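Long-range contacts in type VI secretion system component (Escherichia coli O6, PDB 2P5Z), which is a component of the type VI secretion apparatus that resembles the phage T4 tail proteins gp27 and gp5 and probably belongs to its cell-puncturing device: residues D46-S51 with E103-V108; E59-Q64 with T92-L97; P27-T32 with A352-S357; K20-Q25 with M63-F68. All blocks are in the same frame, centred on the assembly; numbering follows the deposited sequence.

Contact 1 of 4, residues D46-S51 with E103-V108; sequences DIQFTS and EARYEV
Phe49 and Tyr106 sit opposite one another as an antiparallel hydrogen-bonded pair, yet their rings, with planes 30° apart, are offset, so that they barely overlap. The face of Phe49 is met instead by the CB of Tyr106, a CH-pi contact 3.8 Å from the ring centroid. Phe49 CG lies between its backbone N and carbonyl carbon (chi1 68°), which brings CG nearer the neighbouring strand. At the ring's edge, Val108 CG1 comes within 4.0 Å of Phe49 CE2, while Ile47 packs beside Val108. Bulky apolar groups suit this buried face.

The other face is polar, and Gln48 is its hub, because an amide can accept and donate at once. Its OE1 accepts the N-H of Arg105 NE at 3.1 Å; the oxygen lies in the guanidinium plane, whereas NE stands above the plane of the amide carbonyl. Its NE2 donates to Glu107 OE1 (3.2 Å), meeting that oxygen nearly along its C-O axis, with amide and carboxylate planes 19° apart. One water donates to both Asp46 OD1 and Glu107 OE2. These carboxylates carry like charges, and salt bridges from Asp46 to Arg36 and Arg109 would be expected to ease their repulsion.

Six backbone bonds join the strands from Ile47-Val108 to Ser51-Ala104. The other edge of strand 44-51 pairs with strand 29-38, Gln48 bonding to Leu31 and Thr32. Strand 104-111 pairs in turn with strand 85-99, whose His96 meets the Tyr106 ring. Leu19 of strand 18-21 packs on Ile47 and Val108.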
loop_
_atom_site.group_PDB
_atom_site.type_symbol
_atom_site.label_atom_id
_atom_site.label_comp_id
_atom_site.label_asym_id
_atom_site.label_seq_id
_atom_site.Cartn_x
_atom_site.Cartn_y
_atom_site.Cartn_z
ATOM N N ASP A 46 -24.096 -1.907 -3.538
ATOM C CA ASP A 46 -24.561 -0.846 -2.662
ATOM C C ASP A 46 -25.863 -0.277 -3.225
ATOM O O ASP A 46 -25.901 0.282 -4.325
ATOM C CB ASP A 46 -23.478 0.215 -2.480
ATOM C CG ASP A 46 -22.231 -0.341 -1.776
ATOM O OD1 ASP A 46 -22.365 -0.906 -0.664
ATOM O OD2 ASP A 46 -21.114 -0.220 -2.340
ATOM N N ILE A 47 -26.940 -0.476 -2.471
ATOM C CA ILE A 47 -28.304 -0.189 -2.924
ATOM C C ILE A 47 -28.931 0.879 -2.064
ATOM O O ILE A 47 -29.102 0.701 -0.856
ATOM C CB ILE A 47 -29.169 -1.441 -2.838
ATOM C CG1 ILE A 47 -28.533 -2.576 -3.646
ATOM C CG2 ILE A 47 -30.567 -1.153 -3.354
ATOM C CD1 ILE A 47 -29.098 -3.936 -3.334
ATOM N N GLN A 48 -29.250 2.014 -2.671
ATOM C CA GLN A 48 -29.967 3.058 -1.938
ATOM C C GLN A 48 -31.455 2.895 -2.112
ATOM O O GLN A 48 -31.935 2.465 -3.165
ATOM C CB GLN A 48 -29.558 4.454 -2.373
ATOM C CG GLN A 48 -28.220 4.873 -1.851
ATOM C CD GLN A 48 -27.949 6.343 -2.070
ATOM O OE1 GLN A 48 -28.870 7.134 -2.263
ATOM N NE2 GLN A 48 -26.678 6.722 -2.026
ATOM N N PHE A 49 -32.181 3.221 -1.058
ATOM C CA PHE A 49 -33.622 3.164 -1.109
ATOM C C PHE A 49 -34.290 4.212 -0.232
ATOM O O PHE A 49 -33.673 4.763 0.693
ATOM C CB PHE A 49 -34.151 1.744 -0.826
ATOM C CG PHE A 49 -33.952 1.248 0.592
ATOM C CD1 PHE A 49 -34.956 1.400 1.548
ATOM C CD2 PHE A 49 -32.792 0.541 0.940
ATOM C CE1 PHE A 49 -34.797 0.898 2.851
ATOM C CE2 PHE A 49 -32.622 0.043 2.235
ATOM C CZ PHE A 49 -33.637 0.212 3.193
ATOM N N THR A 50 -35.553 4.497 -0.530
ATOM C CA THR A 50 -36.324 5.371 0.346
ATOM C C THR A 50 -37.399 4.561 1.009
ATOM O O THR A 50 -37.795 3.503 0.496
ATOM C CB THR A 50 -36.934 6.579 -0.384
ATOM O OG1 THR A 50 -37.609 6.132 -1.573
ATOM C CG2 THR A 50 -35.834 7.557 -0.767
ATOM N N SER A 51 -37.832 5.046 2.169
ATOM C CA SER A 51 -38.869 4.389 2.950
ATOM C C SER A 51 -39.689 5.408 3.758
ATOM O O SER A 51 -39.174 6.452 4.175
ATOM C CB SER A 51 -38.248 3.368 3.897
ATOM O OG SER A 51 -39.245 2.734 4.686
ATOM N N GLU A 103 -40.114 10.993 4.334
ATOM C CA GLU A 103 -39.345 9.794 4.083
ATOM C C GLU A 103 -37.916 9.837 4.627
ATOM O O GLU A 103 -37.455 10.851 5.147
ATOM C CB GLU A 103 -39.365 9.454 2.591
ATOM C CG GLU A 103 -39.134 10.637 1.684
ATOM C CD GLU A 103 -38.777 10.208 0.275
ATOM O OE1 GLU A 103 -39.245 9.118 -0.147
ATOM O OE2 GLU A 103 -38.024 10.953 -0.405
ATOM N N ALA A 104 -37.236 8.703 4.536
ATOM C CA ALA A 104 -35.826 8.648 4.853
ATOM C C ALA A 104 -35.113 7.887 3.766
ATOM O O ALA A 104 -35.718 7.059 3.093
ATOM C CB ALA A 104 -35.595 8.011 6.198
ATOM N N ARG A 105 -33.834 8.199 3.581
ATOM C CA ARG A 105 -33.004 7.565 2.559
ATOM C C ARG A 105 -32.061 6.597 3.272
ATOM O O ARG A 105 -31.533 6.915 4.334
ATOM C CB ARG A 105 -32.228 8.648 1.818
ATOM C CG ARG A 105 -31.448 8.229 0.602
ATOM C CD ARG A 105 -30.991 9.489 -0.097
ATOM N NE ARG A 105 -29.558 9.507 -0.402
ATOM C CZ ARG A 105 -28.683 10.381 0.102
ATOM N NH1 ARG A 105 -29.077 11.325 0.947
ATOM N NH2 ARG A 105 -27.402 10.308 -0.246
ATOM N N TYR A 106 -31.879 5.410 2.706
ATOM C CA TYR A 106 -31.072 4.378 3.345
ATOM C C TYR A 106 -30.150 3.735 2.345
ATOM O O TYR A 106 -30.415 3.785 1.145
ATOM C CB TYR A 106 -31.935 3.270 3.967
ATOM C CG TYR A 106 -32.840 3.746 5.072
ATOM C CD1 TYR A 106 -34.174 4.072 4.815
ATOM C CD2 TYR A 106 -32.366 3.880 6.374
ATOM C CE1 TYR A 106 -35.011 4.518 5.825
ATOM C CE2 TYR A 106 -33.192 4.326 7.393
ATOM C CZ TYR A 106 -34.517 4.649 7.112
ATOM O OH TYR A 106 -35.350 5.092 8.129
ATOM N N GLU A 107 -29.079 3.112 2.840
ATOM C CA GLU A 107 -28.248 2.279 1.979
ATOM C C GLU A 107 -27.960 0.910 2.591
ATOM O O GLU A 107 -27.774 0.790 3.802
ATOM C CB GLU A 107 -26.952 2.997 1.610
ATOM C CG GLU A 107 -26.293 2.436 0.364
ATOM C CD GLU A 107 -25.031 3.186 -0.020
ATOM O OE1 GLU A 107 -25.148 4.282 -0.604
ATOM O OE2 GLU A 107 -23.920 2.676 0.246
ATOM N N VAL A 108 -27.967 -0.125 1.758
ATOM C CA VAL A 108 -27.513 -1.427 2.200
ATOM C C VAL A 108 -26.456 -2.006 1.271
ATOM O O VAL A 108 -26.447 -1.735 0.062
ATOM C CB VAL A 108 -28.660 -2.459 2.372
ATOM C CG1 VAL A 108 -29.513 -2.134 3.603
ATOM C CG2 VAL A 108 -29.504 -2.572 1.098
HETATM O O HOH W 1 -23.215 0.360 1.317
HETATM O O HOH W 2 -25.232 9.469 -2.142
#

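Contact 2 of 4, residues E59-Q64 with T92-L97; sequences ESVLMQ and TGFKHL
A type II beta turn running from Val61 to Gln64, in the loop ahead of strand 65-70, rests its first two side chains on Phe94 and the backbone before it in strand 85-99. The turn is closed by Gln64 N donating to Val61 O, and its third residue, Met63, takes the positive phi (71°) that this turn type requires. The CB of Met63 points away from the strand, and Val61 and Leu62 do the touching.

Val61 CG1 approaches the Phe94 ring obliquely, 3.7 Å from CD1, the two side chains crossing at about a right angle. Leu62 reaches the strand with one methyl: CD2 lies 3.4 Å from Thr92 O, rests on Gly93 CA at 3.7 Å, and is 4.0 Å from Phe94 CB. Phe94 CB is therefore touched by both turn residues. The short branched Val sets CG1 against CD1 of the ring, and the longer Leu carries CD2 to the Thr92-Gly93 backbone.

Around this apolar contact, Pro58 also covers Phe94, and Val61 packs on Val108 of strand 104-111, which pairs with strand 85-99. Tyr237 of the second subunit lies on Leu62 and Phe94, and residues Phe94 to His96 pair antiparallel with a strand of that subunit, carrying the sheet across the interface.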
loop_
_atom_site.group_PDB
_atom_site.type_symbol
_atom_site.label_atom_id
_atom_site.label_comp_id
_atom_site.label_asym_id
_atom_site.label_seq_id
_atom_site.Cartn_x
_atom_site.Cartn_y
_atom_site.Cartn_z
ATOM N N GLU A 59 -30.409 -3.458 13.418
ATOM C CA GLU A 59 -30.700 -4.836 13.846
ATOM C C GLU A 59 -31.795 -5.532 13.028
ATOM O O GLU A 59 -31.792 -6.757 12.906
ATOM C CB GLU A 59 -31.008 -4.914 15.351
ATOM C CG GLU A 59 -31.729 -3.695 15.931
ATOM C CD GLU A 59 -30.762 -2.620 16.406
ATOM O OE1 GLU A 59 -30.808 -1.488 15.878
ATOM O OE2 GLU A 59 -29.931 -2.920 17.291
ATOM N N SER A 60 -32.692 -4.752 12.424
ATOM C CA SER A 60 -33.738 -5.307 11.548
ATOM C C SER A 60 -33.194 -5.718 10.191
ATOM O O SER A 60 -33.904 -6.322 9.394
ATOM C CB SER A 60 -34.852 -4.285 11.308
ATOM O OG SER A 60 -35.093 -3.524 12.471
ATOM N N VAL A 61 -31.945 -5.371 9.911
ATOM C CA VAL A 61 -31.464 -5.422 8.542
ATOM C C VAL A 61 -30.136 -6.180 8.417
ATOM O O VAL A 61 -30.002 -7.033 7.538
ATOM C CB VAL A 61 -31.485 -3.976 7.924
ATOM C CG1 VAL A 61 -30.353 -3.704 7.008
ATOM C CG2 VAL A 61 -32.779 -3.749 7.188
ATOM N N LEU A 62 -29.185 -5.898 9.311
ATOM C CA LEU A 62 -27.857 -6.540 9.289
ATOM C C LEU A 62 -27.934 -8.032 9.503
ATOM O O LEU A 62 -28.647 -8.495 10.381
ATOM C CB LEU A 62 -26.943 -5.948 10.354
ATOM C CG LEU A 62 -26.481 -4.516 10.087
ATOM C CD1 LEU A 62 -25.728 -3.964 11.314
ATOM C CD2 LEU A 62 -25.651 -4.461 8.788
ATOM N N MET A 63 -27.214 -8.764 8.661
ATOM C CA MET A 63 -27.192 -10.226 8.629
ATOM C C MET A 63 -28.475 -10.909 8.108
ATOM O O MET A 63 -28.475 -12.115 7.872
ATOM C CB MET A 63 -26.619 -10.833 9.933
ATOM C CG MET A 63 -25.100 -10.500 10.158
ATOM S SD MET A 63 -24.014 -11.242 8.881
ATOM C CE MET A 63 -24.163 -12.967 9.317
ATOM N N GLN A 64 -29.534 -10.142 7.848
ATOM C CA GLN A 64 -30.709 -10.666 7.110
ATOM C C GLN A 64 -30.460 -10.997 5.644
ATOM O O GLN A 64 -29.598 -10.406 5.011
ATOM C CB GLN A 64 -31.876 -9.682 7.176
ATOM C CG GLN A 64 -32.417 -9.441 8.576
ATOM C CD GLN A 64 -32.890 -10.723 9.204
ATOM O OE1 GLN A 64 -33.445 -11.598 8.532
ATOM N NE2 GLN A 64 -32.648 -10.863 10.478
ATOM N N THR A 92 -24.768 -6.809 4.626
ATOM C CA THR A 92 -23.500 -6.654 5.329
ATOM C C THR A 92 -23.379 -5.295 6.011
ATOM O O THR A 92 -22.754 -5.161 7.055
ATOM C CB THR A 92 -22.392 -6.839 4.307
ATOM O OG1 THR A 92 -22.125 -8.239 4.194
ATOM C CG2 THR A 92 -21.136 -6.085 4.675
ATOM N N GLY A 93 -24.005 -4.283 5.424
ATOM C CA GLY A 93 -23.842 -2.921 5.894
ATOM C C GLY A 93 -25.145 -2.170 5.798
ATOM O O GLY A 93 -25.985 -2.456 4.947
ATOM N N PHE A 94 -25.317 -1.192 6.665
ATOM C CA PHE A 94 -26.542 -0.460 6.672
ATOM C C PHE A 94 -26.214 0.971 6.983
ATOM O O PHE A 94 -25.443 1.255 7.909
ATOM C CB PHE A 94 -27.505 -1.037 7.714
ATOM C CG PHE A 94 -28.674 -0.150 8.020
ATOM C CD1 PHE A 94 -29.715 -0.013 7.109
ATOM C CD2 PHE A 94 -28.737 0.547 9.221
ATOM C CE1 PHE A 94 -30.789 0.803 7.385
ATOM C CE2 PHE A 94 -29.822 1.365 9.518
ATOM C CZ PHE A 94 -30.850 1.486 8.597
ATOM N N LYS A 95 -26.816 1.875 6.217
ATOM C CA LYS A 95 -26.643 3.298 6.439
ATOM C C LYS A 95 -27.980 4.019 6.435
ATOM O O LYS A 95 -28.799 3.790 5.554
ATOM C CB LYS A 95 -25.767 3.878 5.329
ATOM C CG LYS A 95 -24.303 3.620 5.480
ATOM C CD LYS A 95 -23.629 3.773 4.168
ATOM C CE LYS A 95 -22.151 4.030 4.367
ATOM N NZ LYS A 95 -21.513 4.103 3.024
ATOM N N HIS A 96 -28.212 4.881 7.412
ATOM C CA HIS A 96 -29.295 5.846 7.281
ATOM C C HIS A 96 -28.677 7.130 6.717
ATOM O O HIS A 96 -27.831 7.737 7.347
ATOM C CB HIS A 96 -29.952 6.096 8.637
ATOM C CG HIS A 96 -31.163 6.989 8.591
ATOM N ND1 HIS A 96 -32.191 6.889 9.508
ATOM C CD2 HIS A 96 -31.510 8.000 7.754
ATOM C CE1 HIS A 96 -33.108 7.800 9.243
ATOM N NE2 HIS A 96 -32.719 8.486 8.184
ATOM N N LEU A 97 -29.104 7.547 5.536
ATOM C CA LEU A 97 -28.455 8.668 4.846
ATOM C C LEU A 97 -29.032 10.058 5.134
ATOM O O LEU A 97 -28.284 10.993 5.365
ATOM C CB LEU A 97 -28.435 8.407 3.348
ATOM C CG LEU A 97 -27.426 7.320 3.047
ATOM C CD1 LEU A 97 -27.462 6.932 1.602
ATOM C CD2 LEU A 97 -26.058 7.835 3.438
#

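Contact 3 of 4, residues P27-T32 with A352-S357; sequences PVDVLT and AARDRS
Asp29 and Arg354 form the charged part of this surface contact. The carboxylate lies stacked on the guanidinium, their planes 13° apart, with Asp29 OD2 3.1 Å from Arg354 NH2. The oxygen stands well above the guanidinium plane, so this salt bridge rests on charge and no N-H points at it.

The directed bonds run to backbone carbonyls. Arg354 NH2 donates to Asp29 O (2.8 Å), Arg354 NE to Val30 O (2.9 Å), and Arg354 N to Leu31 O (3.2 Å). Asp29 O and Val30 O lie in the guanidinium plane at its edge, though both donors stand above the planes of the carbonyls they meet. NH2 has a further partner in Thr50 OG1 of strand 44-51. Beyond the arginine, Thr32 OG1, anti to its backbone N (chi1 -171°), donates to Ala352 O at 2.8 Å. In the backbone pairing, Thr32 and Ala353 form a non-hydrogen-bonded antiparallel pair, while Leu31 and Thr32 both face Gln48, a classic beta bulge against strand 44-51.

Van der Waals contact comes from Leu31, whose CD1 lies over the guanidinium centre, 3.8 Å from Arg354 CZ, on the face opposite Asp29 OD2. Ala353 is small enough for its CB to lie close against Thr32.

Just after strand 343-353, then, Arg354 reaches along the neighbouring strand and meets three successive carbonyls, two with its guanidinium and one with its backbone N. In-plane bonds fix the rotation of its guanidinium, a leucine backs one face, and the less directional attraction of Asp29 acts on the other.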
loop_
_atom_site.group_PDB
_atom_site.type_symbol
_atom_site.label_atom_id
_atom_site.label_comp_id
_atom_site.label_asym_id
_atom_site.label_seq_id
_atom_site.Cartn_x
_atom_site.Cartn_y
_atom_site.Cartn_z
ATOM N N PRO A 27 -41.417 -0.412 4.067
ATOM C CA PRO A 27 -41.470 -0.414 2.607
ATOM C C PRO A 27 -40.126 -0.029 2.031
ATOM O O PRO A 27 -39.468 0.857 2.558
ATOM C CB PRO A 27 -42.497 0.680 2.289
ATOM C CG PRO A 27 -42.576 1.521 3.546
ATOM C CD PRO A 27 -42.349 0.568 4.659
ATOM N N VAL A 28 -39.702 -0.703 0.974
ATOM C CA VAL A 28 -38.390 -0.434 0.415
ATOM C C VAL A 28 -38.540 -0.025 -1.030
ATOM O O VAL A 28 -38.957 -0.817 -1.880
ATOM C CB VAL A 28 -37.444 -1.672 0.530
ATOM C CG1 VAL A 28 -36.172 -1.496 -0.318
ATOM C CG2 VAL A 28 -37.087 -1.937 1.982
ATOM N N ASP A 29 -38.188 1.220 -1.309
ATOM C CA ASP A 29 -38.317 1.749 -2.647
ATOM C C ASP A 29 -36.941 2.162 -3.187
ATOM O O ASP A 29 -36.356 3.142 -2.731
ATOM C CB ASP A 29 -39.296 2.920 -2.620
ATOM C CG ASP A 29 -39.701 3.382 -4.001
ATOM O OD1 ASP A 29 -39.575 2.587 -4.970
ATOM O OD2 ASP A 29 -40.154 4.554 -4.114
ATOM N N VAL A 30 -36.444 1.409 -4.166
ATOM C CA VAL A 30 -35.084 1.582 -4.657
ATOM C C VAL A 30 -34.868 2.927 -5.337
ATOM O O VAL A 30 -35.495 3.234 -6.347
ATOM C CB VAL A 30 -34.668 0.426 -5.604
ATOM C CG1 VAL A 30 -33.267 0.650 -6.159
ATOM C CG2 VAL A 30 -34.739 -0.911 -4.878
ATOM N N LEU A 31 -33.979 3.725 -4.750
ATOM C CA LEU A 31 -33.599 5.023 -5.279
ATOM C C LEU A 31 -32.524 4.860 -6.332
ATOM O O LEU A 31 -32.787 4.997 -7.521
ATOM C CB LEU A 31 -33.088 5.895 -4.151
ATOM C CG LEU A 31 -32.798 7.358 -4.456
ATOM C CD1 LEU A 31 -34.022 8.014 -5.036
ATOM C CD2 LEU A 31 -32.380 8.063 -3.189
ATOM N N THR A 32 -31.308 4.552 -5.892
ATOM C CA THR A 32 -30.204 4.281 -6.821
ATOM C C THR A 32 -29.352 3.085 -6.371
ATOM O O THR A 32 -29.368 2.708 -5.198
ATOM C CB THR A 32 -29.317 5.543 -7.027
ATOM O OG1 THR A 32 -28.377 5.309 -8.083
ATOM C CG2 THR A 32 -28.595 5.936 -5.755
ATOM N N ALA A 352 -28.063 1.894 -11.880
ATOM C CA ALA A 352 -29.330 2.503 -12.276
ATOM C C ALA A 352 -29.751 3.507 -11.239
ATOM O O ALA A 352 -29.125 3.630 -10.169
ATOM C CB ALA A 352 -30.414 1.490 -12.437
ATOM N N ALA A 353 -30.815 4.228 -11.578
ATOM C CA ALA A 353 -31.487 5.133 -10.656
ATOM C C ALA A 353 -32.878 5.272 -11.210
ATOM O O ALA A 353 -33.133 4.857 -12.347
ATOM C CB ALA A 353 -30.790 6.476 -10.596
ATOM N N ARG A 354 -33.784 5.831 -10.413
ATOM C CA ARG A 354 -35.154 6.085 -10.858
ATOM C C ARG A 354 -35.235 7.014 -12.087
ATOM O O ARG A 354 -36.131 6.870 -12.911
ATOM C CB ARG A 354 -35.977 6.654 -9.708
ATOM C CG ARG A 354 -36.440 5.618 -8.696
ATOM C CD ARG A 354 -37.242 6.288 -7.600
ATOM N NE ARG A 354 -37.093 5.613 -6.314
ATOM C CZ ARG A 354 -37.385 6.178 -5.149
ATOM N NH1 ARG A 354 -37.838 7.424 -5.120
ATOM N NH2 ARG A 354 -37.228 5.510 -4.019
ATOM N N ASP A 355 -34.276 7.935 -12.212
ATOM C CA ASP A 355 -34.177 8.822 -13.365
ATOM C C ASP A 355 -33.077 8.469 -14.368
ATOM O O ASP A 355 -32.616 9.350 -15.090
ATOM C CB ASP A 355 -33.950 10.261 -12.896
ATOM C CG ASP A 355 -32.658 10.429 -12.112
ATOM O OD1 ASP A 355 -32.256 9.479 -11.416
ATOM O OD2 ASP A 355 -32.045 11.518 -12.179
ATOM N N ARG A 356 -32.641 7.214 -14.430
ATOM C CA ARG A 356 -31.506 6.879 -15.311
ATOM C C ARG A 356 -31.575 5.487 -15.911
ATOM O O ARG A 356 -31.388 5.301 -17.113
ATOM C CB ARG A 356 -30.171 7.049 -14.580
ATOM C CG ARG A 356 -29.027 7.432 -15.500
ATOM C CD ARG A 356 -27.651 7.409 -14.817
ATOM N NE ARG A 356 -27.680 7.462 -13.346
ATOM C CZ ARG A 356 -27.264 6.482 -12.544
ATOM N NH1 ARG A 356 -26.794 5.352 -13.055
ATOM N NH2 ARG A 356 -27.328 6.625 -11.225
ATOM N N SER A 357 -31.822 4.519 -15.049
ATOM C CA SER A 357 -31.885 3.098 -15.407
ATOM C C SER A 357 -30.636 2.441 -16.032
ATOM O O SER A 357 -29.575 3.057 -16.192
ATOM C CB SER A 357 -33.182 2.721 -16.142
ATOM O OG SER A 357 -33.716 1.520 -15.588
#

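Contact 4 of 4, residues K20-Q25 with M63-F68; sequences KIRGLQ and MQDGAF
The guanidinium of Arg22 and the carboxylate of Asp65 are the flat groups that meet here, with planes 79° apart. Asp65 OD2 approaches the guanidinium obliquely and forms a salt bridge with Arg22 NH2 at 3.0 Å. The two side chains run side by side and point the same way. Arg22 CG is anti to its backbone N (chi1 153°), and its long chain bends farther out before its end meets the shorter aspartate. Gln64 CB packs 3.8 Å from Ile21 CG2, those side chains crossing at about a right angle.

The backbones pair antiparallel. Lys20 and Ala67 exchange two bonds, Lys20 N to Ala67 O and Ala67 N to Lys20 O, each 2.8 Å, and Arg22 N donates to Asp65 O at 3.0 Å. Between them, Gly66 faces Ile21 in a non-hydrogen-bonded pair, its CA 3.2 Å from Lys20 O. The chain then leaves the strand through a type II turn from Ile21 to Leu24. Gly23 adopts a phi of 93° there, at which a CB would jam against the preceding carbonyl oxygen, so glycine is called for.

Charged residues suit the outer side: the Lys20 side chain leads away from the partner strand, and Arg22 is exposed. The ion pair would be expected to keep Asp65 ionised, and it adds a charge attraction at the point where strand 18-21 ends and its backbone pairing runs out.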
loop_
_atom_site.group_PDB
_atom_site.type_symbol
_atom_site.label_atom_id
_atom_site.label_comp_id
_atom_site.label_asym_id
_atom_site.label_seq_id
_atom_site.Cartn_x
_atom_site.Cartn_y
_atom_site.Cartn_z
ATOM N N LYS A 20 -35.659 -7.073 -1.707
ATOM C CA LYS A 20 -36.394 -7.688 -0.617
ATOM C C LYS A 20 -35.434 -8.097 0.454
ATOM O O LYS A 20 -34.526 -8.859 0.206
ATOM C CB LYS A 20 -37.137 -8.917 -1.094
ATOM C CG LYS A 20 -38.596 -8.673 -1.383
ATOM C CD LYS A 20 -39.219 -9.913 -2.031
ATOM C CE LYS A 20 -38.563 -10.216 -3.382
ATOM N NZ LYS A 20 -39.001 -11.510 -3.980
ATOM N N ILE A 21 -35.631 -7.572 1.647
ATOM C CA ILE A 21 -34.880 -8.007 2.788
ATOM C C ILE A 21 -35.820 -8.741 3.738
ATOM O O ILE A 21 -36.766 -8.138 4.231
ATOM C CB ILE A 21 -34.304 -6.812 3.524
ATOM C CG1 ILE A 21 -33.455 -5.961 2.574
ATOM C CG2 ILE A 21 -33.509 -7.278 4.765
ATOM C CD1 ILE A 21 -33.271 -4.520 3.078
ATOM N N ARG A 22 -35.556 -10.022 3.991
ATOM C CA ARG A 22 -36.393 -10.863 4.847
ATOM C C ARG A 22 -36.689 -10.281 6.232
ATOM O O ARG A 22 -35.786 -9.884 6.968
ATOM C CB ARG A 22 -35.784 -12.267 4.970
ATOM C CG ARG A 22 -36.117 -13.043 6.270
ATOM C CD ARG A 22 -35.310 -14.338 6.399
ATOM N NE ARG A 22 -36.014 -15.483 5.830
ATOM C CZ ARG A 22 -35.891 -15.928 4.576
ATOM N NH1 ARG A 22 -36.596 -16.984 4.187
ATOM N NH2 ARG A 22 -35.072 -15.338 3.709
ATOM N N GLY A 23 -37.980 -10.199 6.550
ATOM C CA GLY A 23 -38.444 -9.798 7.865
ATOM C C GLY A 23 -38.733 -8.323 7.984
ATOM O O GLY A 23 -39.112 -7.852 9.051
ATOM N N LEU A 24 -38.574 -7.584 6.895
ATOM C CA LEU A 24 -38.610 -6.132 6.992
ATOM C C LEU A 24 -39.989 -5.563 6.670
ATOM O O LEU A 24 -40.484 -5.707 5.547
ATOM C CB LEU A 24 -37.546 -5.501 6.083
ATOM C CG LEU A 24 -37.311 -4.007 6.273
ATOM C CD1 LEU A 24 -36.843 -3.702 7.705
ATOM C CD2 LEU A 24 -36.314 -3.501 5.259
ATOM N N GLN A 25 -40.602 -4.907 7.650
ATOM C CA GLN A 25 -41.946 -4.378 7.448
ATOM C C GLN A 25 -41.904 -3.068 6.693
ATOM O O GLN A 25 -42.785 -2.768 5.882
ATOM C CB GLN A 25 -42.651 -4.191 8.774
ATOM C CG GLN A 25 -42.765 -5.477 9.532
ATOM C CD GLN A 25 -43.880 -5.454 10.532
ATOM O OE1 GLN A 25 -44.716 -6.360 10.563
ATOM N NE2 GLN A 25 -43.920 -4.407 11.352
ATOM N N MET A 63 -27.214 -8.764 8.661
ATOM C CA MET A 63 -27.192 -10.226 8.629
ATOM C C MET A 63 -28.475 -10.909 8.108
ATOM O O MET A 63 -28.475 -12.115 7.872
ATOM C CB MET A 63 -26.619 -10.833 9.933
ATOM C CG MET A 63 -25.100 -10.500 10.158
ATOM S SD MET A 63 -24.014 -11.242 8.881
ATOM C CE MET A 63 -24.163 -12.967 9.317
ATOM N N GLN A 64 -29.534 -10.142 7.848
ATOM C CA GLN A 64 -30.709 -10.666 7.110
ATOM C C GLN A 64 -30.460 -10.997 5.644
ATOM O O GLN A 64 -29.598 -10.406 5.011
ATOM C CB GLN A 64 -31.876 -9.682 7.176
ATOM C CG GLN A 64 -32.417 -9.441 8.576
ATOM C CD GLN A 64 -32.890 -10.723 9.204
ATOM O OE1 GLN A 64 -33.445 -11.598 8.532
ATOM N NE2 GLN A 64 -32.648 -10.863 10.478
ATOM N N ASP A 65 -31.241 -11.937 5.118
ATOM C CA ASP A 65 -31.220 -12.315 3.704
ATOM C C ASP A 65 -31.743 -11.186 2.847
ATOM O O ASP A 65 -32.648 -10.461 3.243
ATOM C CB ASP A 65 -32.142 -13.501 3.436
ATOM C CG ASP A 65 -31.552 -14.818 3.870
ATOM O OD1 ASP A 65 -30.512 -14.814 4.556
ATOM O OD2 ASP A 65 -32.142 -15.867 3.531
ATOM N N GLY A 66 -31.200 -11.071 1.649
ATOM C CA GLY A 66 -31.576 -10.004 0.776
ATOM C C GLY A 66 -31.627 -10.544 -0.627
ATOM O O GLY A 66 -30.819 -11.398 -0.997
ATOM N N ALA A 67 -32.576 -10.043 -1.411
ATOM C CA ALA A 67 -32.658 -10.416 -2.806
ATOM C C ALA A 67 -32.821 -9.136 -3.614
ATOM O O ALA A 67 -33.631 -8.278 -3.253
ATOM C CB ALA A 67 -33.817 -11.319 -3.023
ATOM N N PHE A 68 -32.043 -8.999 -4.683
ATOM C CA PHE A 68 -32.105 -7.809 -5.491
ATOM C C PHE A 68 -32.368 -8.205 -6.925
ATOM O O PHE A 68 -31.601 -8.978 -7.487
ATOM C CB PHE A 68 -30.812 -7.020 -5.387
ATOM C CG PHE A 68 -30.812 -5.761 -6.200
ATOM C CD1 PHE A 68 -31.590 -4.672 -5.816
ATOM C CD2 PHE A 68 -30.046 -5.664 -7.351
ATOM C CE1 PHE A 68 -31.596 -3.517 -6.546
ATOM C CE2 PHE A 68 -30.051 -4.508 -8.090
ATOM C CZ PHE A 68 -30.831 -3.431 -7.685
#

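All four contacts lie on one side of the chain's centre, in strands that pair with one another or beside them. Contact 1 is central, its centre about 9 Å from that of contact 3, 10 Å from contact 2 and 13 Å from contact 4. Strands 343-353, 29-38, 44-51, 104-111, 85-99, 65-70 and 18-21 pair in succession, so contacts 1, 3 and 4 join neighbouring strands, and contact 2 packs a loop on strand 85-99. Along the chain contact 2 nests within contact 1, which nests within contact 3; contact 4 alternates with contacts 1 and 3. Contact 3 ties residues 27-32 to a segment 320 positions later, while contact 2 faces the second subunit.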